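Local atomic coordinates of uncharacterized protein (Helicobacter pylori, PDB entry 4O5J), a protein that probably serves as an outer-membrane adhesin that binds sialic acid-bearing sugars through its extracellular domain. Residues N65-F70 with N359-A364; H264-S269 with Y288-N293; L59-L64 with Q271-G276; T258-N263 with K295-Y300. All blocks are in the same frame, centred on the assembly; numbering follows the deposited sequence.

Contact 1: residues N65-F70 with N359-A364; sequences NYLKSF and NRVDAA
Y66 lies across R360, and the two side chains cross at about a right angle. The phenol end does the touching: CZ of Y66 is 3.4 Å from CB of R360. The ring meets R360 obliquely. CG of Y66 stands anti to its backbone N (chi1 164°), which swings the ring out to the other helix. OH of Y66 ends 3.7 Å from the backbone N of V361, and this is a packing contact. The R360 chain runs extended from CG to NE, and its guanidinium turns back to its own helix. There NH1 bonds to the carbonyl O of Y356, and the group makes a cation-pi contact with the Y356 ring.

Segments 65-70 and 359-364, on helices 57-76 and 343-396, run at 135° to each other, with axes 10.0 Å apart. This is helix-on-helix packing within the helical bundle of the adhesion domain.

The remaining contacts are apolar. CD1 of L67 sits 3.6 Å from CB of A364 and 4.2 Å from CG2 of V361. The A364 methyl also lies 4.0 Å from CD2 of Y66, oblique to the ring. Helix 281-309 covers the same group, with Q294 against Y66 and F290 against L67.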
loop_
_atom_site.group_PDB
_atom_site.type_symbol
_atom_site.label_atom_id
_atom_site.label_comp_id
_atom_site.label_asym_id
_atom_site.label_seq_id
_atom_site.Cartn_x
_atom_site.Cartn_y
_atom_site.Cartn_z
ATOM N N ASN A 65 13.013 21.125 2.274
ATOM C CA ASN A 65 13.340 20.494 3.528
ATOM C C ASN A 65 12.277 19.489 4.013
ATOM O O ASN A 65 12.616 18.457 4.591
ATOM C CB ASN A 65 13.641 21.514 4.605
ATOM C CG ASN A 65 13.962 20.851 5.945
ATOM O OD1 ASN A 65 13.104 20.705 6.809
ATOM N ND2 ASN A 65 15.191 20.399 6.099
ATOM N N TYR A 66 10.997 19.788 3.794
ATOM C CA TYR A 66 9.964 18.827 4.123
ATOM C C TYR A 66 10.090 17.549 3.242
ATOM O O TYR A 66 10.066 16.416 3.744
ATOM C CB TYR A 66 8.566 19.458 3.949
ATOM C CG TYR A 66 7.544 18.355 3.917
ATOM C CD1 TYR A 66 7.101 17.741 5.115
ATOM C CD2 TYR A 66 7.082 17.834 2.692
ATOM C CE1 TYR A 66 6.203 16.698 5.088
ATOM C CE2 TYR A 66 6.167 16.790 2.661
ATOM C CZ TYR A 66 5.745 16.218 3.846
ATOM O OH TYR A 66 4.847 15.169 3.796
ATOM N N LEU A 67 10.193 17.737 1.926
ATOM C CA LEU A 67 10.325 16.645 0.990
ATOM C C LEU A 67 11.469 15.720 1.413
ATOM O O LEU A 67 11.276 14.485 1.583
ATOM C CB LEU A 67 10.611 17.221 -0.377
ATOM C CG LEU A 67 9.506 17.307 -1.441
ATOM C CD1 LEU A 67 8.149 17.080 -0.907
ATOM C CD2 LEU A 67 9.562 18.595 -2.224
ATOM N N LYS A 68 12.642 16.311 1.623
ATOM C CA LYS A 68 13.855 15.548 1.982
ATOM C C LYS A 68 13.696 14.891 3.317
ATOM O O LYS A 68 14.122 13.743 3.542
ATOM C CB LYS A 68 15.103 16.439 2.038
ATOM C CG LYS A 68 15.466 16.985 0.708
ATOM C CD LYS A 68 16.623 17.978 0.817
ATOM C CE LYS A 68 17.871 17.483 0.066
ATOM N NZ LYS A 68 18.517 16.455 0.836
ATOM N N SER A 69 13.058 15.592 4.234
ATOM C CA SER A 69 12.914 15.017 5.544
ATOM C C SER A 69 11.980 13.768 5.489
ATOM O O SER A 69 12.196 12.738 6.170
ATOM C CB SER A 69 12.436 16.112 6.456
ATOM O OG SER A 69 12.172 15.543 7.686
ATOM N N PHE A 70 10.968 13.819 4.630
ATOM C CA PHE A 70 10.071 12.666 4.518
ATOM C C PHE A 70 10.865 11.510 3.903
ATOM O O PHE A 70 10.792 10.370 4.375
ATOM C CB PHE A 70 8.884 13.002 3.639
ATOM C CG PHE A 70 8.021 11.813 3.314
ATOM C CD1 PHE A 70 6.916 11.523 4.103
ATOM C CD2 PHE A 70 8.330 10.977 2.245
ATOM C CE1 PHE A 70 6.106 10.400 3.817
ATOM C CE2 PHE A 70 7.557 9.870 1.953
ATOM C CZ PHE A 70 6.435 9.573 2.738
ATOM N N ASN A 359 -1.569 15.936 2.970
ATOM C CA ASN A 359 -1.635 17.415 3.013
ATOM C C ASN A 359 -0.296 18.035 2.781
ATOM O O ASN A 359 -0.154 18.914 1.952
ATOM C CB ASN A 359 -2.192 17.984 4.310
ATOM C CG ASN A 359 -3.620 17.613 4.468
ATOM O OD1 ASN A 359 -4.324 17.303 3.482
ATOM N ND2 ASN A 359 -4.063 17.562 5.701
ATOM N N ARG A 360 0.696 17.593 3.521
ATOM C CA ARG A 360 1.984 18.286 3.479
ATOM C C ARG A 360 2.667 18.130 2.123
ATOM O O ARG A 360 3.246 19.055 1.635
ATOM C CB ARG A 360 2.873 17.821 4.613
ATOM C CG ARG A 360 2.522 18.556 5.865
ATOM C CD ARG A 360 2.913 17.749 7.054
ATOM N NE ARG A 360 2.373 18.411 8.224
ATOM C CZ ARG A 360 1.156 18.201 8.731
ATOM N NH1 ARG A 360 0.297 17.281 8.189
ATOM N NH2 ARG A 360 0.815 18.922 9.799
ATOM N N VAL A 361 2.558 16.966 1.495
ATOM C CA VAL A 361 3.206 16.782 0.202
ATOM C C VAL A 361 2.478 17.588 -0.872
ATOM O O VAL A 361 3.130 18.105 -1.793
ATOM C CB VAL A 361 3.351 15.298 -0.204
ATOM C CG1 VAL A 361 2.035 14.707 -0.709
ATOM C CG2 VAL A 361 4.428 15.145 -1.283
ATOM N N ASP A 362 1.148 17.740 -0.743
ATOM C CA ASP A 362 0.407 18.572 -1.696
ATOM C C ASP A 362 0.876 19.976 -1.713
ATOM O O ASP A 362 0.995 20.567 -2.773
ATOM C CB ASP A 362 -1.089 18.567 -1.403
ATOM C CG ASP A 362 -1.731 17.193 -1.773
ATOM O OD1 ASP A 362 -1.169 16.441 -2.600
ATOM O OD2 ASP A 362 -2.805 16.867 -1.268
ATOM N N ALA A 363 1.082 20.533 -0.531
ATOM C CA ALA A 363 1.583 21.893 -0.396
ATOM C C ALA A 363 3.034 21.975 -0.944
ATOM O O ALA A 363 3.370 22.898 -1.678
ATOM C CB ALA A 363 1.497 22.365 1.077
ATOM N N ALA A 364 3.880 21.015 -0.611
ATOM C CA ALA A 364 5.253 21.050 -1.154
ATOM C C ALA A 364 5.247 20.913 -2.670
ATOM O O ALA A 364 5.942 21.643 -3.350
ATOM C CB ALA A 364 6.129 19.983 -0.556
#

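Contact 2: residues H264-S269 with Y288-N293; sequences HTLSAS and YTFAQN
L266 puts one methyl, CD2, over the backbone of helix 281-309. CD2 lies 3.6 Å from the backbone N of F290 and 3.9 Å from CB of the same residue. Its CG is anti to the backbone N (chi1 -176°), which carries the branch toward the facing helix. The same methyl touches CG2 of T289 at 4.0 Å. It also comes within 4.2 Å of ND2 of N293. T289, F290 and N293, on one face of helix 281-309, all meet this one methyl.

The second point of contact is S267 with F290. CB of S267 is 3.8 Å from CZ of F290, at the far end of the ring. CA of S267 stands over one face of that ring, offset toward the rim. The ring reaches past L266 to this serine.

Several bonds position these groups. OG1 of T289 bonds within its own helix, to the carbonyl O of K285 one turn back, and its methyl is left facing L266. OG of S267 has a weak bond to NZ of K68 on helix 57-76. The ring of F290 also packs on L67, K68 and T71 of that helix. Further along the segment, the backbone N and OG of S269 both bond to the carbonyl O of L266.

The two segments run nearly antiparallel, at 153°, on helices that form a hairpin. Between the two segments the contact is packing, and the weak bonds of N263 to N293 and F290 add polar links between the helices just beside it.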
loop_
_atom_site.group_PDB
_atom_site.type_symbol
_atom_site.label_atom_id
_atom_site.label_comp_id
_atom_site.label_asym_id
_atom_site.label_seq_id
_atom_site.Cartn_x
_atom_site.Cartn_y
_atom_site.Cartn_z
ATOM N N HIS A 264 15.034 8.567 -2.944
ATOM C CA HIS A 264 16.138 8.809 -2.045
ATOM C C HIS A 264 17.382 9.204 -2.847
ATOM O O HIS A 264 18.167 10.080 -2.447
ATOM C CB HIS A 264 16.427 7.564 -1.205
ATOM C CG HIS A 264 17.621 7.747 -0.315
ATOM N ND1 HIS A 264 18.838 7.133 -0.564
ATOM C CD2 HIS A 264 17.797 8.562 0.816
ATOM C CE1 HIS A 264 19.725 7.504 0.386
ATOM N NE2 HIS A 264 19.093 8.389 1.237
ATOM N N THR A 265 17.560 8.565 -3.997
ATOM C CA THR A 265 18.636 8.911 -4.925
ATOM C C THR A 265 18.484 10.334 -5.426
ATOM O O THR A 265 19.445 11.107 -5.412
ATOM C CB THR A 265 18.722 7.912 -6.117
ATOM O OG1 THR A 265 18.974 6.614 -5.583
ATOM C CG2 THR A 265 19.882 8.267 -7.077
ATOM N N LEU A 266 17.283 10.676 -5.873
ATOM C CA LEU A 266 17.010 11.994 -6.409
ATOM C C LEU A 266 17.226 13.045 -5.323
ATOM O O LEU A 266 17.831 14.099 -5.581
ATOM C CB LEU A 266 15.570 12.052 -6.940
ATOM C CG LEU A 266 15.201 13.357 -7.602
ATOM C CD1 LEU A 266 16.266 13.686 -8.705
ATOM C CD2 LEU A 266 13.811 13.207 -8.172
ATOM N N SER A 267 16.791 12.744 -4.107
ATOM C CA SER A 267 17.012 13.641 -3.001
ATOM C C SER A 267 18.484 14.062 -2.855
ATOM O O SER A 267 18.774 15.210 -2.530
ATOM C CB SER A 267 16.601 12.959 -1.726
ATOM O OG SER A 267 16.694 13.878 -0.663
ATOM N N ALA A 268 19.403 13.122 -3.065
ATOM C CA ALA A 268 20.829 13.373 -2.854
ATOM C C ALA A 268 21.348 14.510 -3.744
ATOM O O ALA A 268 22.236 15.204 -3.327
ATOM C CB ALA A 268 21.672 12.102 -3.063
ATOM N N SER A 269 20.782 14.669 -4.947
ATOM C CA SER A 269 21.173 15.744 -5.859
ATOM C C SER A 269 20.458 17.072 -5.634
ATOM O O SER A 269 20.581 17.944 -6.473
ATOM C CB SER A 269 21.012 15.298 -7.320
ATOM O OG SER A 269 19.662 15.288 -7.715
ATOM N N TYR A 288 10.654 19.289 -8.871
ATOM C CA TYR A 288 9.300 18.985 -9.306
ATOM C C TYR A 288 9.070 17.469 -9.414
ATOM O O TYR A 288 8.107 16.910 -8.876
ATOM C CB TYR A 288 9.015 19.691 -10.604
ATOM C CG TYR A 288 7.573 19.633 -11.038
ATOM C CD1 TYR A 288 6.548 19.485 -10.114
ATOM C CD2 TYR A 288 7.229 19.793 -12.372
ATOM C CE1 TYR A 288 5.215 19.423 -10.516
ATOM C CE2 TYR A 288 5.920 19.746 -12.781
ATOM C CZ TYR A 288 4.914 19.561 -11.849
ATOM O OH TYR A 288 3.623 19.549 -12.278
ATOM N N THR A 289 9.987 16.794 -10.080
ATOM C CA THR A 289 9.963 15.359 -10.175
ATOM C C THR A 289 10.003 14.741 -8.804
ATOM O O THR A 289 9.262 13.809 -8.520
ATOM C CB THR A 289 11.192 14.879 -10.945
ATOM O OG1 THR A 289 11.169 15.503 -12.214
ATOM C CG2 THR A 289 11.170 13.380 -11.141
ATOM N N PHE A 290 10.874 15.257 -7.956
ATOM C CA PHE A 290 10.990 14.779 -6.584
ATOM C C PHE A 290 9.615 14.821 -5.889
ATOM O O PHE A 290 9.130 13.823 -5.332
ATOM C CB PHE A 290 11.980 15.675 -5.845
ATOM C CG PHE A 290 12.348 15.193 -4.473
ATOM C CD1 PHE A 290 12.365 13.839 -4.176
ATOM C CD2 PHE A 290 12.696 16.103 -3.470
ATOM C CE1 PHE A 290 12.711 13.390 -2.898
ATOM C CE2 PHE A 290 13.050 15.651 -2.195
ATOM C CZ PHE A 290 13.075 14.313 -1.913
ATOM N N ALA A 291 8.965 15.966 -5.969
ATOM C CA ALA A 291 7.652 16.185 -5.308
ATOM C C ALA A 291 6.553 15.305 -5.920
ATOM O O ALA A 291 5.823 14.640 -5.175
ATOM C CB ALA A 291 7.289 17.678 -5.347
ATOM N N GLN A 292 6.457 15.229 -7.245
ATOM C CA GLN A 292 5.501 14.293 -7.854
ATOM C C GLN A 292 5.713 12.902 -7.370
ATOM O O GLN A 292 4.746 12.218 -6.958
ATOM C CB GLN A 292 5.625 14.303 -9.354
ATOM C CG GLN A 292 5.145 15.594 -9.950
ATOM C CD GLN A 292 5.460 15.681 -11.431
ATOM O OE1 GLN A 292 4.712 15.200 -12.270
ATOM N NE2 GLN A 292 6.559 16.300 -11.753
ATOM N N ASN A 293 6.972 12.455 -7.370
ATOM C CA ASN A 293 7.265 11.047 -6.980
ATOM C C ASN A 293 6.845 10.782 -5.556
ATOM O O ASN A 293 6.284 9.718 -5.263
ATOM C CB ASN A 293 8.766 10.680 -7.123
ATOM C CG ASN A 293 9.194 10.575 -8.558
ATOM O OD1 ASN A 293 8.385 10.359 -9.449
ATOM N ND2 ASN A 293 10.464 10.727 -8.786
#

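Contact 3: residues L59-L64 with Q271-G276; sequences LVNSSL and QAQATG
N61 grips the backbone of Q273 with both ends of its amide. The backbone N of Q273 gives a hydrogen bond to OD1 of N61, 2.8 Å long and nearly straight at 164°. In return, ND2 of N61 bonds to the carbonyl O of Q273 at 3.0 Å. This second bond lies in the amide plane of N61 and falls on a lone pair of the carbonyl O. The donor to OD1 is instead tilted from the plane of the N61 carbonyl. Paired bonds to the N-H and C=O of one residue hold the extended chain against the helix, much as a neighbouring strand would.

Q273 also braces its own loop. Its chain bends at chi2 (-60°) and brings NE2 back to the carbonyl O of Q271, 2.8 Å away. That donor lies above the carbonyl plane.

The packing is lighter. CB of A272 rests 4.0 Å from CG of N61, on the exposed side. One turn further along the helix, CD2 of L64 lies 3.4 Å from the carbonyl O of Q271.

Beneath this surface contact, V60, L64 and Q273 all pack on F283 of helix 281-309. V60 also touches V367 and V371 of helix 343-396. The loop that follows helix 241-268 is thereby pinned to helix 57-76 before helix 281-309 begins.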
loop_
_atom_site.group_PDB
_atom_site.type_symbol
_atom_site.label_atom_id
_atom_site.label_comp_id
_atom_site.label_asym_id
_atom_site.label_seq_id
_atom_site.Cartn_x
_atom_site.Cartn_y
_atom_site.Cartn_z
ATOM N N LEU A 59 10.410 29.901 1.224
ATOM C CA LEU A 59 9.315 28.951 1.015
ATOM C C LEU A 59 9.814 27.796 0.180
ATOM O O LEU A 59 9.477 26.662 0.442
ATOM C CB LEU A 59 8.165 29.620 0.315
ATOM C CG LEU A 59 6.993 28.743 -0.082
ATOM C CD1 LEU A 59 6.292 27.996 1.076
ATOM C CD2 LEU A 59 5.995 29.592 -0.848
ATOM N N VAL A 60 10.635 28.083 -0.825
ATOM C CA VAL A 60 11.184 27.002 -1.644
ATOM C C VAL A 60 12.035 26.058 -0.799
ATOM O O VAL A 60 11.826 24.851 -0.805
ATOM C CB VAL A 60 11.986 27.546 -2.819
ATOM C CG1 VAL A 60 12.701 26.421 -3.582
ATOM C CG2 VAL A 60 11.044 28.313 -3.723
ATOM N N ASN A 61 12.952 26.599 -0.028
ATOM C CA ASN A 61 13.795 25.761 0.849
ATOM C C ASN A 61 13.007 25.035 1.923
ATOM O O ASN A 61 13.287 23.875 2.272
ATOM C CB ASN A 61 14.890 26.620 1.474
ATOM C CG ASN A 61 15.913 27.048 0.458
ATOM O OD1 ASN A 61 16.007 26.444 -0.628
ATOM N ND2 ASN A 61 16.684 28.089 0.784
ATOM N N SER A 62 11.991 25.717 2.434
ATOM C CA SER A 62 11.139 25.131 3.447
ATOM C C SER A 62 10.457 23.878 2.903
ATOM O O SER A 62 10.394 22.851 3.578
ATOM C CB SER A 62 10.090 26.143 3.814
ATOM O OG SER A 62 9.465 25.715 4.952
ATOM N N SER A 63 9.957 23.981 1.669
ATOM C CA SER A 63 9.277 22.870 1.005
ATOM C C SER A 63 10.258 21.750 0.690
ATOM O O SER A 63 9.939 20.559 0.871
ATOM C CB SER A 63 8.629 23.333 -0.297
ATOM O OG SER A 63 7.758 24.435 -0.053
ATOM N N LEU A 64 11.446 22.117 0.224
ATOM C CA LEU A 64 12.474 21.105 -0.086
ATOM C C LEU A 64 12.843 20.375 1.189
ATOM O O LEU A 64 12.934 19.148 1.207
ATOM C CB LEU A 64 13.717 21.764 -0.685
ATOM C CG LEU A 64 14.848 20.793 -1.030
ATOM C CD1 LEU A 64 14.393 19.727 -2.027
ATOM C CD2 LEU A 64 16.055 21.533 -1.576
ATOM N N GLN A 271 19.678 20.401 -2.968
ATOM C CA GLN A 271 20.128 21.040 -1.736
ATOM C C GLN A 271 19.481 22.409 -1.569
ATOM O O GLN A 271 19.012 23.000 -2.559
ATOM C CB GLN A 271 21.640 21.138 -1.771
ATOM C CG GLN A 271 22.226 21.926 -0.628
ATOM C CD GLN A 271 23.713 22.032 -0.733
ATOM O OE1 GLN A 271 24.395 21.003 -0.730
ATOM N NE2 GLN A 271 24.241 23.277 -0.841
ATOM N N ALA A 272 19.430 22.907 -0.328
ATOM C CA ALA A 272 18.795 24.207 -0.047
ATOM C C ALA A 272 19.413 25.312 -0.919
ATOM O O ALA A 272 20.627 25.356 -1.071
ATOM C CB ALA A 272 18.895 24.549 1.434
ATOM N N GLN A 273 18.594 26.173 -1.531
ATOM C CA GLN A 273 19.106 27.178 -2.512
ATOM C C GLN A 273 19.600 28.471 -1.890
ATOM O O GLN A 273 19.024 28.911 -0.885
ATOM C CB GLN A 273 18.042 27.494 -3.564
ATOM C CG GLN A 273 17.745 26.286 -4.411
ATOM C CD GLN A 273 18.999 25.846 -5.107
ATOM O OE1 GLN A 273 19.422 26.483 -6.082
ATOM N NE2 GLN A 273 19.643 24.790 -4.590
ATOM N N ALA A 274 20.647 29.079 -2.482
ATOM C CA ALA A 274 21.042 30.436 -2.110
ATOM C C ALA A 274 20.068 31.401 -2.725
ATOM O O ALA A 274 19.542 31.141 -3.806
ATOM C CB ALA A 274 22.394 30.753 -2.649
ATOM N N THR A 275 19.839 32.522 -2.064
ATOM C CA THR A 275 18.943 33.561 -2.607
ATOM C C THR A 275 19.229 33.987 -4.066
ATOM O O THR A 275 20.184 34.727 -4.341
ATOM C CB THR A 275 18.982 34.812 -1.734
ATOM O OG1 THR A 275 18.727 34.416 -0.390
ATOM C CG2 THR A 275 17.918 35.878 -2.192
ATOM N N GLY A 276 18.372 33.531 -4.984
ATOM C CA GLY A 276 18.450 33.891 -6.409
ATOM C C GLY A 276 18.882 32.680 -7.251
ATOM O O GLY A 276 18.802 32.720 -8.482
#

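Contact 4: residues T258-N263 with K295-Y300; sequences TLSQSN and KQVISY
V297, with L259 and S260, makes the more buried part of the contact. CG of L259 is 3.8 Å from CG2 of V297. L259 has CG anti to its backbone N (chi1 -170°), which carries the isobutyl group out to the other helix. V297 meets it with CG2, the branch anti to its own carbonyl carbon. Its other branch, CG1, lies 3.9 Å from OG of S260. That hydroxyl bonds to the carbonyl O of A256 on its own helix, and its meeting with the valine methyl is packing. S260 and V297 are both buried. They also pack against I83 of helix 82-101, which closes this side.

The two segments belong to helices 241-268 and 281-309, which pair as an antiparallel helical hairpin within the bundle of the adhesion domain. Their local axes are 9.8 Å apart and their directions differ by 158°.

The other side is more open, and its residues are partly exposed, yet it holds the closest approach of the contact. The L259 and Q296 side chains cross at about a right angle, with CD2 of L259 3.5 Å from CG of Q296. Q296 then bends at chi2 (58°), and its amide turns away from L259. NE2 of Q296 comes to rest 3.3 Å above the Y300 ring plane, over the ring centre. Y300 adds a looser touch, with CE2 4.0 Å from CD2 of L259. Its ring meets that methyl obliquely and packs further on I252, Q255 and A256.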
loop_
_atom_site.group_PDB
_atom_site.type_symbol
_atom_site.label_atom_id
_atom_site.label_comp_id
_atom_site.label_asym_id
_atom_site.label_seq_id
_atom_site.Cartn_x
_atom_site.Cartn_y
_atom_site.Cartn_z
ATOM N N THR A 258 10.343 0.550 -4.873
ATOM C CA THR A 258 11.224 1.023 -5.925
ATOM C C THR A 258 11.182 2.534 -6.014
ATOM O O THR A 258 12.211 3.194 -6.173
ATOM C CB THR A 258 10.765 0.483 -7.269
ATOM O OG1 THR A 258 10.790 -0.928 -7.198
ATOM C CG2 THR A 258 11.704 0.962 -8.432
ATOM N N LEU A 259 9.987 3.099 -5.956
ATOM C CA LEU A 259 9.874 4.553 -6.118
ATOM C C LEU A 259 10.504 5.250 -4.887
ATOM O O LEU A 259 11.153 6.276 -5.035
ATOM C CB LEU A 259 8.388 4.955 -6.296
ATOM C CG LEU A 259 8.102 6.363 -6.703
ATOM C CD1 LEU A 259 8.974 6.813 -7.868
ATOM C CD2 LEU A 259 6.621 6.505 -7.047
ATOM N N SER A 260 10.332 4.692 -3.677
ATOM C CA SER A 260 10.975 5.273 -2.524
ATOM C C SER A 260 12.510 5.260 -2.707
ATOM O O SER A 260 13.190 6.247 -2.382
ATOM C CB SER A 260 10.621 4.524 -1.301
ATOM O OG SER A 260 9.197 4.489 -1.137
ATOM N N GLN A 261 13.059 4.185 -3.258
ATOM C CA GLN A 261 14.526 4.100 -3.450
ATOM C C GLN A 261 14.978 5.069 -4.526
ATOM O O GLN A 261 15.948 5.785 -4.304
ATOM C CB GLN A 261 14.918 2.684 -3.735
ATOM C CG GLN A 261 14.481 1.799 -2.549
ATOM C CD GLN A 261 14.577 0.309 -2.866
ATOM O OE1 GLN A 261 14.516 -0.089 -4.032
ATOM N NE2 GLN A 261 14.720 -0.527 -1.827
ATOM N N SER A 262 14.243 5.187 -5.654
ATOM C CA SER A 262 14.612 6.191 -6.704
ATOM C C SER A 262 14.597 7.551 -6.090
ATOM O O SER A 262 15.447 8.367 -6.365
ATOM C CB SER A 262 13.664 6.236 -7.879
ATOM O OG SER A 262 13.595 4.952 -8.431
ATOM N N ASN A 263 13.649 7.796 -5.223
ATOM C CA ASN A 263 13.500 9.158 -4.719
ATOM C C ASN A 263 14.569 9.545 -3.709
ATOM O O ASN A 263 14.965 10.723 -3.619
ATOM C CB ASN A 263 12.126 9.346 -4.102
ATOM C CG ASN A 263 11.402 10.535 -4.666
ATOM O OD1 ASN A 263 11.734 11.033 -5.733
ATOM N ND2 ASN A 263 10.356 10.966 -3.970
ATOM N N LYS A 295 4.537 12.311 -3.903
ATOM C CA LYS A 295 3.071 12.244 -3.844
ATOM C C LYS A 295 2.595 10.853 -4.330
ATOM O O LYS A 295 1.698 10.234 -3.720
ATOM C CB LYS A 295 2.423 13.362 -4.653
ATOM C CG LYS A 295 0.891 13.400 -4.437
ATOM C CD LYS A 295 0.240 14.286 -5.490
ATOM C CE LYS A 295 -1.178 14.804 -5.171
ATOM N NZ LYS A 295 -1.942 13.868 -4.328
ATOM N N GLN A 296 3.231 10.315 -5.381
ATOM C CA GLN A 296 2.852 8.995 -5.888
ATOM C C GLN A 296 3.116 7.925 -4.823
ATOM O O GLN A 296 2.379 6.937 -4.714
ATOM C CB GLN A 296 3.617 8.677 -7.178
ATOM C CG GLN A 296 3.271 7.321 -7.688
ATOM C CD GLN A 296 1.766 7.182 -7.955
ATOM O OE1 GLN A 296 1.270 7.837 -8.844
ATOM N NE2 GLN A 296 1.058 6.332 -7.212
ATOM N N VAL A 297 4.162 8.123 -4.023
ATOM C CA VAL A 297 4.462 7.156 -2.943
ATOM C C VAL A 297 3.305 7.134 -1.936
ATOM O O VAL A 297 2.833 6.066 -1.587
ATOM C CB VAL A 297 5.797 7.471 -2.220
ATOM C CG1 VAL A 297 5.903 6.654 -0.932
ATOM C CG2 VAL A 297 6.977 7.208 -3.157
ATOM N N ILE A 298 2.876 8.324 -1.481
ATOM C CA ILE A 298 1.752 8.471 -0.582
ATOM C C ILE A 298 0.494 7.886 -1.212
ATOM O O ILE A 298 -0.309 7.237 -0.553
ATOM C CB ILE A 298 1.494 9.948 -0.238
ATOM C CG1 ILE A 298 2.695 10.568 0.499
ATOM C CG2 ILE A 298 0.230 10.074 0.577
ATOM C CD1 ILE A 298 3.056 9.819 1.733
ATOM N N SER A 299 0.339 8.101 -2.499
ATOM C CA SER A 299 -0.820 7.655 -3.180
ATOM C C SER A 299 -0.842 6.101 -3.235
ATOM O O SER A 299 -1.926 5.483 -3.102
ATOM C CB SER A 299 -0.834 8.313 -4.546
ATOM O OG SER A 299 -1.775 7.627 -5.255
ATOM N N TYR A 300 0.332 5.470 -3.419
ATOM C CA TYR A 300 0.393 4.006 -3.367
ATOM C C TYR A 300 0.002 3.518 -1.987
ATOM O O TYR A 300 -0.671 2.490 -1.851
ATOM C CB TYR A 300 1.790 3.485 -3.672
ATOM C CG TYR A 300 2.136 3.450 -5.156
ATOM C CD1 TYR A 300 1.197 3.033 -6.111
ATOM C CD2 TYR A 300 3.403 3.808 -5.597
ATOM C CE1 TYR A 300 1.525 2.996 -7.451
ATOM C CE2 TYR A 300 3.743 3.773 -6.936
ATOM C CZ TYR A 300 2.823 3.365 -7.851
ATOM O OH TYR A 300 3.223 3.365 -9.166
#

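Overall arrangement
Contact 1 is the buried one, and contact 3 lies at the surface. Contacts 2 and 4 are partly buried and join the same two helices, 241-268 and 281-309, at successive levels of one hairpin. In both, a leucine of the first helix carries the contact. Contacts 1 and 3 share helix 57-76, which faces helix 343-396 in one and a loop in the other. Contacts 1, 2 and 4 are held by packing between the segments. Contact 3 alone has hydrogen bonds across its segments. F290 ties contact 2 to L67 of contact 1, and a salt bridge from D362 to K295 joins contacts 1 and 4.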